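Side-chain contacts in delta-aminolevulinic acid dehydratase (Toxoplasma gondii ME49, PDB 3OBK), which catalyses the condensation of two 5-aminolevulinic acid molecules into porphobilinogen, an early step of tetrapyrrole biosynthesis: residues Ala133-Asp138 against Ile170-Ala175; Val180-Met185 against Ser191-Ser196; Ile207-Cys212 against Glu254-Glu259. All blocks are in the same frame, centred on the assembly; numbering follows the deposited sequence.

Interaction 1 (Ala133-Asp138 against Ile170-Ala175); sequences ADVALD and ITLARA. With PBG (3-[5-(aminomethyl)-4-(carboxymethyl)-1H-pyrrol-3-yl]propanoic acid), chain L.
Leu172 meets the strand of Ala133 and Val135 with a single methyl, CD1. The setting is a beta-alpha-beta unit of a TIM barrel: strand 130-135 lies in the barrel wall, and helix 158-175 packs on its outer side. The two axes run almost antiparallel, at 166°. The tight part is small and apolar. Leu172 CD1 lies 3.5 Å from Ala133 CB and 3.4 Å from the backbone oxygen of Asp134. Val135 comes in more loosely, with CG2 at 4.1 Å from the same methyl, and the Val135 and Leu172 side chains lie alongside, pointing opposite ways. The Leu172 side chain has its CG opposite the carbonyl carbon. The extended second torsion (chi2 179°) then sets CD1 as the methyl that reaches the strand. No hydrogen bond crosses this interface. Leu115 and Ile119 of helix 114-125 also touch Leu172, which is buried.

The other side of the helix is looser and nearer solvent. Exposed Arg174 makes no contact with the strand and forms a salt bridge with Glu200. It also packs on Tyr12 of a second subunit. Ile170 CG2 lies 3.5 Å above the centre of one face of the Arg174 guanidinium.

On the inner side of the strand the chain faces the bound product, porphobilinogen. Asp134 is turned away from the helix, and its OD1 is hydrogen-bonded to Ser183 OG. The same oxygen takes a weak bond from the pyrrole nitrogen: PBG NA is 3.4 Å from Asp134 OD1, and the N-H points almost straight at it, at 171°. The aminomethyl nitrogen PBG N1 makes another weak bond, 3.1 Å long, to Asp138 OD1.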
loop_
_atom_site.group_PDB
_atom_site.type_symbol
_atom_site.label_atom_id
_atom_site.label_comp_id
_atom_site.label_asym_id
_atom_site.label_seq_id
_atom_site.Cartn_x
_atom_site.Cartn_y
_atom_site.Cartn_z
ATOM N N ALA A 133 -25.542 -10.957 -25.768
ATOM C CA ALA A 133 -26.698 -11.806 -25.465
ATOM C C ALA A 133 -26.549 -12.317 -24.046
ATOM O O ALA A 133 -25.469 -12.723 -23.653
ATOM C CB ALA A 133 -26.763 -12.956 -26.423
ATOM N N ASP A 134 -27.623 -12.306 -23.271
ATOM C CA ASP A 134 -27.569 -12.819 -21.925
ATOM C C ASP A 134 -27.401 -14.350 -21.958
ATOM O O ASP A 134 -27.819 -15.004 -22.923
ATOM C CB ASP A 134 -28.848 -12.424 -21.200
ATOM C CG ASP A 134 -28.809 -12.736 -19.731
ATOM O OD1 ASP A 134 -28.495 -11.814 -18.920
ATOM O OD2 ASP A 134 -29.099 -13.911 -19.389
ATOM N N VAL A 135 -26.750 -14.899 -20.924
ATOM C CA VAL A 135 -26.691 -16.347 -20.701
ATOM C C VAL A 135 -27.232 -16.625 -19.305
ATOM O O VAL A 135 -26.767 -16.067 -18.318
ATOM C CB VAL A 135 -25.279 -16.920 -20.888
ATOM C CG1 VAL A 135 -25.209 -18.401 -20.452
ATOM C CG2 VAL A 135 -24.829 -16.735 -22.345
ATOM N N ALA A 136 -28.241 -17.475 -19.245
ATOM C CA ALA A 136 -29.039 -17.691 -18.043
ATOM C C ALA A 136 -30.335 -18.323 -18.485
ATOM O O ALA A 136 -30.829 -18.067 -19.595
ATOM C CB ALA A 136 -29.310 -16.401 -17.280
ATOM N N LEU A 137 -30.872 -19.175 -17.634
ATOM C CA LEU A 137 -32.013 -19.978 -18.039
ATOM C C LEU A 137 -33.311 -19.320 -17.675
ATOM O O LEU A 137 -34.342 -19.822 -18.017
ATOM C CB LEU A 137 -31.954 -21.350 -17.390
ATOM C CG LEU A 137 -30.677 -22.128 -17.662
ATOM C CD1 LEU A 137 -30.780 -23.514 -17.042
ATOM C CD2 LEU A 137 -30.387 -22.243 -19.139
ATOM N N ASP A 138 -33.295 -18.204 -16.967
ATOM C CA ASP A 138 -34.569 -17.764 -16.409
ATOM C C ASP A 138 -35.583 -17.347 -17.440
ATOM O O ASP A 138 -36.757 -17.521 -17.208
ATOM C CB ASP A 138 -34.474 -16.739 -15.257
ATOM C CG ASP A 138 -33.440 -15.667 -15.460
ATOM O OD1 ASP A 138 -32.310 -15.940 -15.926
ATOM O OD2 ASP A 138 -33.753 -14.539 -15.024
ATOM N N ILE A 170 -22.862 -21.420 -26.711
ATOM C CA ILE A 170 -22.411 -21.847 -28.036
ATOM C C ILE A 170 -23.464 -21.445 -29.117
ATOM O O ILE A 170 -23.127 -20.828 -30.118
ATOM C CB ILE A 170 -22.051 -23.377 -28.075
ATOM C CG1 ILE A 170 -20.666 -23.621 -27.431
ATOM C CG2 ILE A 170 -22.015 -23.897 -29.495
ATOM C CD1 ILE A 170 -20.373 -25.068 -27.013
ATOM N N THR A 171 -24.729 -21.738 -28.873
ATOM C CA THR A 171 -25.787 -21.355 -29.775
ATOM C C THR A 171 -25.793 -19.865 -30.117
ATOM O O THR A 171 -25.973 -19.489 -31.281
ATOM C CB THR A 171 -27.167 -21.732 -29.192
ATOM O OG1 THR A 171 -27.191 -23.133 -28.885
ATOM C CG2 THR A 171 -28.238 -21.458 -30.189
ATOM N N LEU A 172 -25.604 -19.016 -29.113
ATOM C CA LEU A 172 -25.617 -17.558 -29.298
ATOM C C LEU A 172 -24.378 -17.053 -30.034
ATOM O O LEU A 172 -24.468 -16.221 -30.948
ATOM C CB LEU A 172 -25.712 -16.894 -27.938
ATOM C CG LEU A 172 -27.016 -17.128 -27.160
ATOM C CD1 LEU A 172 -26.899 -16.407 -25.828
ATOM C CD2 LEU A 172 -28.256 -16.662 -27.931
ATOM N N ALA A 173 -23.223 -17.588 -29.645
ATOM C CA ALA A 173 -21.982 -17.333 -30.345
ATOM C C ALA A 173 -22.153 -17.724 -31.809
ATOM O O ALA A 173 -21.875 -16.921 -32.717
ATOM C CB ALA A 173 -20.845 -18.119 -29.725
ATOM N N ARG A 174 -22.637 -18.944 -32.042
ATOM C CA ARG A 174 -22.765 -19.416 -33.425
ATOM C C ARG A 174 -23.731 -18.536 -34.221
ATOM O O ARG A 174 -23.531 -18.358 -35.417
ATOM C CB ARG A 174 -23.209 -20.888 -33.504
ATOM C CG ARG A 174 -22.097 -21.904 -33.476
ATOM C CD ARG A 174 -22.712 -23.288 -33.398
ATOM N NE ARG A 174 -21.758 -24.380 -33.158
ATOM C CZ ARG A 174 -22.091 -25.590 -32.678
ATOM N NH1 ARG A 174 -23.352 -25.887 -32.344
ATOM N NH2 ARG A 174 -21.149 -26.518 -32.503
ATOM N N ALA A 175 -24.762 -18.003 -33.551
ATOM C CA ALA A 175 -25.763 -17.141 -34.219
ATOM C C ALA A 175 -25.196 -15.810 -34.659
ATOM O O ALA A 175 -25.757 -15.169 -35.532
ATOM C CB ALA A 175 -27.009 -16.916 -33.327
HETATM C CHA PBG L . -31.553 -12.837 -15.763
HETATM C C1A PBG L . -31.487 -11.345 -15.775
HETATM C C2A PBG L . -32.124 -10.481 -14.889
HETATM C C3A PBG L . -31.771 -9.204 -15.283
HETATM C C4A PBG L . -30.871 -9.329 -16.325
HETATM N NA PBG L . -30.737 -10.628 -16.625
HETATM C C5A PBG L . -33.147 -10.806 -13.827
HETATM C C6A PBG L . -32.674 -11.545 -12.651
HETATM O O1A PBG L . -31.582 -12.162 -12.771
HETATM O O2A PBG L . -33.386 -11.614 -11.625
HETATM C C7A PBG L . -32.278 -7.951 -14.680
HETATM C C8A PBG L . -32.020 -6.695 -15.426
HETATM C C9A PBG L . -32.759 -5.488 -15.024
HETATM O O3A PBG L . -32.875 -4.594 -15.857
HETATM O O4A PBG L . -33.497 -5.434 -14.028
HETATM N N1 PBG L . -30.359 -13.563 -15.478
#

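Interaction 2 (Val180-Met185 against Ser191-Ser196); sequences VCPSDM and SAIRES. With PBG (3-[5-(aminomethyl)-4-(carboxymethyl)-1H-pyrrol-3-yl]propanoic acid), chain L.
The puckered pyrrolidine ring of Pro182 is met by Ile193 at its CB-CG bond, on the part of the ring remote from the nitrogen. The contact lies inside a beta-alpha-beta unit of the TIM barrel, between strand 179-182 and the helix 189-199 that follows it. Ile193 CD1 is 3.9 Å from Pro182 CG and slightly farther from CB. The two side chains pass side by side, running in opposed senses. Val135 of the neighbouring strand also touches the proline. The flat groups are tied outside this interface: the Asp184 carboxylate forms a salt bridge with Arg189, and the Arg194 guanidinium forms a salt bridge with Asp198 and a hydrogen bond to Thr205 O.

Ile193 uses its two branches on two residues. CG1 is opposite the carbonyl carbon (chi1 -68°) and carries CD1 to the proline, while CG2 turns to the valine. Ile193 CG2 and Val180 CG2 are 4.4 Å apart, a looser touch. All three residues are buried, and no hydrogen bond joins the two segments. Ala169 of helix 158-175 also packs on Ile193, so the isoleucine lies between a helix and the strand.

Past the end of the strand the chain reaches the active site. The Ser183 hydroxyl takes a short hydrogen bond of 2.5 Å from PBG N1, the aminomethyl nitrogen of the product. Ser183 O accepts from Lys213 NZ, which is also hydrogen-bonded to the product. Pro182 and Ser183 are successive residues, so the apolar helix contact is one step from the ligand pocket.

Within the helix, Ser196 turns its hydroxyl back on the preceding turn. Ser196 OG gives a 2.9 Å hydrogen bond to Ala192 O, and Ser196 N reaches that oxygen from the opposite face of its carbonyl plane.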
loop_
_atom_site.group_PDB
_atom_site.type_symbol
_atom_site.label_atom_id
_atom_site.label_comp_id
_atom_site.label_asym_id
_atom_site.label_seq_id
_atom_site.Cartn_x
_atom_site.Cartn_y
_atom_site.Cartn_z
ATOM N N VAL A 180 -21.118 -13.022 -25.093
ATOM C CA VAL A 180 -22.118 -13.666 -24.232
ATOM C C VAL A 180 -21.929 -13.098 -22.823
ATOM O O VAL A 180 -20.810 -12.852 -22.385
ATOM C CB VAL A 180 -22.036 -15.212 -24.288
ATOM C CG1 VAL A 180 -22.250 -15.704 -25.743
ATOM C CG2 VAL A 180 -20.715 -15.708 -23.759
ATOM N N CYS A 181 -23.042 -12.883 -22.129
ATOM C CA CYS A 181 -23.068 -12.229 -20.819
ATOM C C CYS A 181 -23.754 -13.095 -19.778
ATOM O O CYS A 181 -24.966 -12.986 -19.593
ATOM C CB CYS A 181 -23.807 -10.906 -20.949
ATOM S SG CYS A 181 -23.176 -9.911 -22.327
ATOM N N PRO A 182 -22.991 -13.974 -19.104
ATOM C CA PRO A 182 -23.636 -14.879 -18.179
ATOM C C PRO A 182 -24.058 -14.187 -16.906
ATOM O O PRO A 182 -23.212 -13.774 -16.126
ATOM C CB PRO A 182 -22.574 -15.963 -17.903
ATOM C CG PRO A 182 -21.395 -15.664 -18.788
ATOM C CD PRO A 182 -21.595 -14.323 -19.400
ATOM N N SER A 183 -25.366 -14.116 -16.681
ATOM C CA SER A 183 -25.937 -13.408 -15.537
ATOM C C SER A 183 -26.468 -14.364 -14.477
ATOM O O SER A 183 -27.225 -13.960 -13.588
ATOM C CB SER A 183 -27.072 -12.526 -16.012
ATOM O OG SER A 183 -28.086 -13.321 -16.592
ATOM N N ASP A 184 -26.006 -15.609 -14.538
ATOM C CA ASP A 184 -26.587 -16.729 -13.798
ATOM C C ASP A 184 -26.141 -16.863 -12.365
ATOM O O ASP A 184 -26.886 -17.386 -11.553
ATOM C CB ASP A 184 -26.183 -18.026 -14.492
ATOM C CG ASP A 184 -24.693 -18.082 -14.763
ATOM O OD1 ASP A 184 -24.239 -17.324 -15.650
ATOM O OD2 ASP A 184 -23.988 -18.852 -14.067
ATOM N N MET A 185 -24.899 -16.457 -12.089
ATOM C CA MET A 185 -24.247 -16.579 -10.789
ATOM C C MET A 185 -24.043 -18.027 -10.313
ATOM O O MET A 185 -23.940 -18.309 -9.102
ATOM C CB MET A 185 -24.945 -15.703 -9.755
ATOM C CG MET A 185 -24.760 -14.207 -9.996
ATOM S SD MET A 185 -23.057 -13.594 -9.843
ATOM C CE MET A 185 -22.875 -13.531 -8.075
ATOM N N SER A 191 -15.278 -20.018 -16.679
ATOM C CA SER A 191 -14.232 -20.858 -17.241
ATOM C C SER A 191 -14.806 -21.952 -18.111
ATOM O O SER A 191 -14.196 -22.304 -19.121
ATOM C CB SER A 191 -13.413 -21.510 -16.135
ATOM O OG SER A 191 -12.310 -22.220 -16.675
ATOM N N ALA A 192 -15.957 -22.497 -17.703
ATOM C CA ALA A 192 -16.554 -23.621 -18.397
ATOM C C ALA A 192 -17.040 -23.137 -19.747
ATOM O O ALA A 192 -16.837 -23.815 -20.785
ATOM C CB ALA A 192 -17.697 -24.230 -17.583
ATOM N N ILE A 193 -17.679 -21.968 -19.743
ATOM C CA ILE A 193 -18.182 -21.393 -20.994
ATOM C C ILE A 193 -17.008 -21.048 -21.889
ATOM O O ILE A 193 -17.033 -21.303 -23.069
ATOM C CB ILE A 193 -19.054 -20.144 -20.778
ATOM C CG1 ILE A 193 -20.360 -20.561 -20.092
ATOM C CG2 ILE A 193 -19.300 -19.502 -22.110
ATOM C CD1 ILE A 193 -21.149 -19.518 -19.316
ATOM N N ARG A 194 -15.957 -20.501 -21.305
ATOM C CA ARG A 194 -14.789 -20.117 -22.080
ATOM C C ARG A 194 -14.213 -21.305 -22.874
ATOM O O ARG A 194 -13.871 -21.152 -24.036
ATOM C CB ARG A 194 -13.723 -19.524 -21.159
ATOM C CG ARG A 194 -12.478 -19.001 -21.886
ATOM C CD ARG A 194 -12.753 -17.747 -22.715
ATOM N NE ARG A 194 -13.181 -18.054 -24.075
ATOM C CZ ARG A 194 -13.843 -17.216 -24.861
ATOM N NH1 ARG A 194 -14.196 -17.606 -26.073
ATOM N NH2 ARG A 194 -14.165 -15.989 -24.446
ATOM N N GLU A 195 -14.126 -22.473 -22.238
ATOM C CA GLU A 195 -13.448 -23.620 -22.818
ATOM C C GLU A 195 -14.310 -24.232 -23.880
ATOM O O GLU A 195 -13.791 -24.646 -24.909
ATOM C CB GLU A 195 -13.137 -24.674 -21.758
ATOM C CG GLU A 195 -12.101 -25.687 -22.191
ATOM C CD GLU A 195 -11.793 -26.760 -21.122
ATOM O OE1 GLU A 195 -11.107 -26.426 -20.129
ATOM O OE2 GLU A 195 -12.200 -27.937 -21.316
ATOM N N SER A 196 -15.614 -24.288 -23.611
ATOM C CA SER A 196 -16.613 -24.731 -24.567
ATOM C C SER A 196 -16.571 -23.887 -25.827
ATOM O O SER A 196 -16.524 -24.425 -26.945
ATOM C CB SER A 196 -18.018 -24.635 -23.957
ATOM O OG SER A 196 -18.117 -25.424 -22.781
HETATM C CHA PBG L . -31.553 -12.837 -15.763
HETATM C C1A PBG L . -31.487 -11.345 -15.775
HETATM C C2A PBG L . -32.124 -10.481 -14.889
HETATM C C3A PBG L . -31.771 -9.204 -15.283
HETATM C C4A PBG L . -30.871 -9.329 -16.325
HETATM N NA PBG L . -30.737 -10.628 -16.625
HETATM C C5A PBG L . -33.147 -10.806 -13.827
HETATM C C6A PBG L . -32.674 -11.545 -12.651
HETATM O O1A PBG L . -31.582 -12.162 -12.771
HETATM O O2A PBG L . -33.386 -11.614 -11.625
HETATM C C7A PBG L . -32.278 -7.951 -14.680
HETATM C C8A PBG L . -32.020 -6.695 -15.426
HETATM C C9A PBG L . -32.759 -5.488 -15.024
HETATM O O3A PBG L . -32.875 -4.594 -15.857
HETATM O O4A PBG L . -33.497 -5.434 -14.028
HETATM N N1 PBG L . -30.359 -13.563 -15.478
#

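Interaction 3 (Ile207-Cys212 against Glu254-Glu259); sequences ILAYSC and EADASE
Asp256 lays its carboxylate beside Ser211 and the methyl of Ala209, and OD2 does most of the touching. Ser211 OG donates a hydrogen bond of 2.7 Å to Asp256 OD2. The bond uses the anti lone pair, on the side away from OD1. OD2 also lies 3.9 Å from Ala209 CB, so one oxygen meets both a polar and an apolar neighbour. The aspartate CB points toward the strand, and with CG opposite the carbonyl carbon (chi1 -70°) OD2 comes to Ser211 OG.

A water gives OD2 a second bond, 2.6 Å long between the water and Asp256 OD2. The same water makes a weak 3.4 Å bond to Ser211 O. It thus links the helix carboxylate to the strand backbone, alongside the direct serine bond. Buried OD2 accepts from two donors, Ser211 OG and the water. A bound magnesium ion lies about 4 Å from the Asp256 side chain, farther than a direct coordination bond.

The contact joins strand 206-213 of the TIM barrel to helix 247-258 on its outer side; the axes of strand 207-211 and helix 254-258 come within 9.0 Å. Strand 263-267 follows that helix and pairs parallel with strand 206-213, completing a beta-alpha-beta crossover. Val190 of helix 189-199 packs on both Ala209 and Asp256, while Leu264 of strand 263-267 touches Ser211.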
loop_
_atom_site.group_PDB
_atom_site.type_symbol
_atom_site.label_atom_id
_atom_site.label_comp_id
_atom_site.label_asym_id
_atom_site.label_seq_id
_atom_site.Cartn_x
_atom_site.Cartn_y
_atom_site.Cartn_z
ATOM N N ILE A 207 -16.699 -12.695 -23.311
ATOM C CA ILE A 207 -17.513 -13.007 -22.156
ATOM C C ILE A 207 -17.556 -11.761 -21.273
ATOM O O ILE A 207 -16.545 -11.335 -20.755
ATOM C CB ILE A 207 -16.943 -14.186 -21.373
ATOM C CG1 ILE A 207 -17.057 -15.475 -22.189
ATOM C CG2 ILE A 207 -17.672 -14.374 -20.028
ATOM C CD1 ILE A 207 -16.263 -16.656 -21.620
ATOM N N LEU A 208 -18.737 -11.170 -21.148
ATOM C CA LEU A 208 -18.981 -10.130 -20.158
ATOM C C LEU A 208 -19.513 -10.820 -18.886
ATOM O O LEU A 208 -20.674 -11.266 -18.827
ATOM C CB LEU A 208 -19.952 -9.102 -20.717
ATOM C CG LEU A 208 -20.614 -7.971 -19.896
ATOM C CD1 LEU A 208 -19.788 -7.434 -18.750
ATOM C CD2 LEU A 208 -21.030 -6.848 -20.879
ATOM N N ALA A 209 -18.644 -10.960 -17.888
ATOM C CA ALA A 209 -18.990 -11.759 -16.708
ATOM C C ALA A 209 -19.722 -10.877 -15.732
ATOM O O ALA A 209 -19.229 -9.815 -15.364
ATOM C CB ALA A 209 -17.723 -12.360 -16.069
ATOM N N TYR A 210 -20.913 -11.283 -15.324
ATOM C CA TYR A 210 -21.577 -10.640 -14.191
ATOM C C TYR A 210 -20.923 -11.220 -12.946
ATOM O O TYR A 210 -21.302 -12.284 -12.530
ATOM C CB TYR A 210 -23.058 -10.944 -14.179
ATOM C CG TYR A 210 -23.898 -10.249 -15.202
ATOM C CD1 TYR A 210 -23.914 -10.659 -16.505
ATOM C CD2 TYR A 210 -24.753 -9.227 -14.841
ATOM C CE1 TYR A 210 -24.740 -10.032 -17.459
ATOM C CE2 TYR A 210 -25.573 -8.591 -15.773
ATOM C CZ TYR A 210 -25.567 -8.994 -17.087
ATOM O OH TYR A 210 -26.407 -8.366 -18.016
ATOM N N SER A 211 -19.910 -10.546 -12.389
ATOM C CA SER A 211 -19.194 -11.067 -11.208
ATOM C C SER A 211 -19.903 -10.768 -9.934
ATOM O O SER A 211 -20.044 -11.649 -9.107
ATOM C CB SER A 211 -17.810 -10.457 -11.052
ATOM O OG SER A 211 -17.092 -10.638 -12.218
ATOM N N CYS A 212 -20.299 -9.511 -9.772
ATOM C CA CYS A 212 -20.913 -9.042 -8.549
ATOM C C CYS A 212 -22.358 -8.632 -8.836
ATOM O O CYS A 212 -22.659 -7.476 -9.064
ATOM C CB CYS A 212 -20.094 -7.877 -7.982
ATOM S SG CYS A 212 -18.299 -8.185 -8.048
ATOM N N GLU A 254 -12.071 -11.563 -8.579
ATOM C CA GLU A 254 -10.749 -12.186 -8.809
ATOM C C GLU A 254 -10.898 -13.527 -9.537
ATOM O O GLU A 254 -10.106 -13.857 -10.421
ATOM C CB GLU A 254 -9.954 -12.366 -7.501
ATOM N N ALA A 255 -11.911 -14.300 -9.176
ATOM C CA ALA A 255 -12.111 -15.599 -9.808
ATOM C C ALA A 255 -12.562 -15.509 -11.286
ATOM O O ALA A 255 -12.182 -16.341 -12.086
ATOM C CB ALA A 255 -13.105 -16.443 -8.976
ATOM N N ASP A 256 -13.376 -14.521 -11.647
ATOM C CA ASP A 256 -13.811 -14.421 -13.021
ATOM C C ASP A 256 -12.682 -13.927 -13.875
ATOM O O ASP A 256 -12.563 -14.339 -15.022
ATOM C CB ASP A 256 -15.027 -13.511 -13.171
ATOM C CG ASP A 256 -16.303 -14.114 -12.575
ATOM O OD1 ASP A 256 -16.463 -15.371 -12.403
ATOM O OD2 ASP A 256 -17.158 -13.288 -12.297
ATOM N N ALA A 257 -11.836 -13.069 -13.314
ATOM C CA ALA A 257 -10.619 -12.644 -14.000
ATOM C C ALA A 257 -9.750 -13.833 -14.362
ATOM O O ALA A 257 -9.321 -13.977 -15.515
ATOM C CB ALA A 257 -9.835 -11.703 -13.151
ATOM N N SER A 258 -9.479 -14.692 -13.390
ATOM C CA SER A 258 -8.534 -15.784 -13.641
ATOM C C SER A 258 -9.177 -16.942 -14.428
ATOM O O SER A 258 -8.473 -17.754 -15.023
ATOM C CB SER A 258 -7.901 -16.274 -12.339
ATOM O OG SER A 258 -8.903 -16.750 -11.486
ATOM N N GLU A 259 -10.506 -16.983 -14.469
ATOM C CA GLU A 259 -11.232 -17.871 -15.396
ATOM C C GLU A 259 -11.284 -17.378 -16.849
ATOM O O GLU A 259 -11.849 -18.052 -17.701
ATOM C CB GLU A 259 -12.657 -18.121 -14.873
ATOM C CG GLU A 259 -12.673 -19.003 -13.632
ATOM C CD GLU A 259 -14.077 -19.270 -13.061
ATOM O OE1 GLU A 259 -15.099 -19.285 -13.814
ATOM O OE2 GLU A 259 -14.139 -19.510 -11.815
HETATM O O HOH W 1 -19.038 -14.418 -10.841
#

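In the fold
Along the chain the three contacts come in series, and none nests in or crosses another. Interaction 1 closes the connection from strand 130-135 to helix 158-175. Strand 179-182 comes next, and interaction 2 closes the short turn from it to helix 189-199. Interaction 3 then spans the longer excursion from strand 206-213 to helix 247-258. The three strands are neighbours in one parallel barrel wall, and backbone bonds such as Ala133 O to Cys181 N and Val180 O to Leu208 N sew them together. Ser191 N to Glu259 OE1 joins the helical sides of interactions 2 and 3. Interactions 1 and 2 both reach porphobilinogen, while interaction 3 lies near the magnesium ion.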